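PDB 5J7O: major capsid protein from Faustovirus, which builds the capsid shell of a large double-stranded DNA virus, as trimers of double jelly-roll subunits. Local coordinates for the interface of chains A and B. Coordinates in Å, arbitrary orientation; residue numbers count along the deposited sequence, not the author numbering. Chains: chain A/B, major capsid protein.

The interface of chains A and B. Residues chain A 62-64, 66; chain B 415, 417, 578-580.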
# COMPACT_ATOMS: atom_id res chain seq x y z
N HIS A 62 34.67 -11.64 -7.45
CA HIS A 62 35.75 -10.92 -6.78
C HIS A 62 35.20 -9.94 -5.76
O HIS A 62 34.16 -9.31 -5.97
CB HIS A 62 36.61 -10.18 -7.80
CG HIS A 62 37.64 -9.28 -7.17
ND1 HIS A 62 38.93 -9.70 -6.91
CD2 HIS A 62 37.57 -8.00 -6.76
CE1 HIS A 62 39.61 -8.71 -6.36
NE2 HIS A 62 38.81 -7.66 -6.26
N TYR A 63 35.91 -9.82 -4.64
CA TYR A 63 35.66 -8.81 -3.63
C TYR A 63 37.00 -8.37 -3.08
O TYR A 63 38.02 -9.03 -3.29
CB TYR A 63 34.76 -9.34 -2.51
CG TYR A 63 35.45 -10.38 -1.66
CD1 TYR A 63 35.65 -11.66 -2.14
CD2 TYR A 63 35.90 -10.08 -0.38
CE1 TYR A 63 36.29 -12.61 -1.38
CE2 TYR A 63 36.54 -11.03 0.39
CZ TYR A 63 36.72 -12.30 -0.11
OH TYR A 63 37.35 -13.26 0.65
N LYS A 64 37.01 -7.26 -2.38
CA LYS A 64 38.26 -6.91 -1.76
C LYS A 64 38.13 -6.96 -0.24
O LYS A 64 37.06 -6.64 0.30
CB LYS A 64 38.74 -5.52 -2.19
CG LYS A 64 37.62 -4.54 -2.50
CD LYS A 64 38.09 -3.47 -3.47
CE LYS A 64 39.32 -2.74 -2.95
NZ LYS A 64 39.77 -1.67 -3.88
N PHE A 66 38.14 -5.87 3.54
CA PHE A 66 37.99 -4.60 4.22
C PHE A 66 38.89 -4.56 5.45
O PHE A 66 39.12 -5.58 6.10
CB PHE A 66 36.53 -4.34 4.62
CG PHE A 66 35.97 -5.34 5.59
CD1 PHE A 66 35.42 -6.53 5.15
CD2 PHE A 66 35.97 -5.08 6.96
CE1 PHE A 66 34.90 -7.45 6.04
CE2 PHE A 66 35.45 -6.00 7.85
CZ PHE A 66 34.91 -7.18 7.39
N PHE B 415 38.39 -18.67 -5.99
CA PHE B 415 37.29 -19.08 -5.13
C PHE B 415 36.16 -18.06 -5.23
O PHE B 415 36.32 -16.98 -5.81
CB PHE B 415 37.75 -19.24 -3.68
CG PHE B 415 38.18 -17.95 -3.04
CD1 PHE B 415 39.43 -17.41 -3.31
CD2 PHE B 415 37.35 -17.28 -2.15
CE1 PHE B 415 39.83 -16.22 -2.72
CE2 PHE B 415 37.75 -16.09 -1.56
CZ PHE B 415 38.99 -15.57 -1.84
N LEU B 417 32.89 -16.41 -2.67
CA LEU B 417 32.18 -16.35 -1.41
C LEU B 417 30.75 -16.84 -1.60
O LEU B 417 30.12 -16.58 -2.63
CB LEU B 417 32.18 -14.93 -0.86
CG LEU B 417 33.18 -14.64 0.26
CD1 LEU B 417 34.54 -15.17 -0.11
CD2 LEU B 417 33.24 -13.15 0.53
N TYR B 578 26.97 -8.28 -1.70
CA TYR B 578 27.93 -9.37 -1.80
C TYR B 578 29.25 -9.01 -1.12
O TYR B 578 29.87 -9.87 -0.48
CB TYR B 578 28.17 -9.74 -3.26
CG TYR B 578 29.28 -10.75 -3.43
CD1 TYR B 578 29.12 -12.06 -3.02
CD2 TYR B 578 30.50 -10.38 -4.00
CE1 TYR B 578 30.13 -12.99 -3.17
CE2 TYR B 578 31.52 -11.30 -4.15
CZ TYR B 578 31.33 -12.61 -3.73
OH TYR B 578 32.34 -13.52 -3.88
N GLN B 579 29.69 -7.77 -1.27
CA GLN B 579 30.91 -7.32 -0.62
C GLN B 579 30.78 -7.48 0.89
O GLN B 579 29.82 -6.95 1.48
CB GLN B 579 31.21 -5.87 -0.97
CG GLN B 579 32.23 -5.20 -0.07
CD GLN B 579 33.59 -5.86 -0.13
OE1 GLN B 579 34.00 -6.37 -1.17
NE2 GLN B 579 34.31 -5.85 0.99
N PRO B 580 31.69 -8.20 1.55
CA PRO B 580 31.59 -8.34 3.01
C PRO B 580 31.69 -6.99 3.70
O PRO B 580 32.36 -6.07 3.23
CB PRO B 580 32.79 -9.24 3.36
CG PRO B 580 33.13 -9.94 2.09
CD PRO B 580 32.80 -8.98 0.98
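An extended loop of chain A, the stretch 62-66 between helix 48-52 and strand 69-76, lies against the start of strand 415-428 and the loop 578-580 of chain B. Both chains are double jelly-roll capsid subunits, and the deposited trimer suggests that this loop helps to tie neighbours together within a capsomer. The anchor is A:Tyr63, where a chi1 of 69° tucks CG between the backbone N and carbonyl carbon and sends the ring into chain B. B:Leu417 meets one face of that ring, its CD2 methyl over the centre at 3.7 Å from the centroid in a CH-pi contact, while its CD1 reaches towards CE1 and the phenol oxygen. On the same face, nearer the CD2 edge, B:Pro580 packs its CD 3.6 Å from A:Tyr63 CD2. At the tip A:Tyr63 OH lies in plane at the edge of the B:Phe415 ring, 3.6 Å from B:Phe415 CE2; the two side chains cross nearly perpendicularly. B:Tyr578 presents its ring edge to A:His62 O, which lies in plane 3.8 Å from B:Tyr578 CE2. Its phenol OH also accepts a hydrogen bond from B:Leu417 N, linking loop to strand. Polar recognition passes to the backbone beside the tyrosine. B:Gln579, CG anti to its backbone N and the chain bent at chi2, donates NE2 to A:Lys64 O at 2.9 Å, nearly along the C=O axis (167°) and close to the amide plane. B:Gln579 NE2 also donates to B:Pro580 O at 3.0 Å, on a carbonyl lone pair, so two acceptors restrain the amide's rotation. B:Gln579 OE1 turns back towards A:Lys64 N, a weak bond at 3.4 Å. Farther along, A:Phe66 brings its CE1 obliquely against B:Pro580 CB.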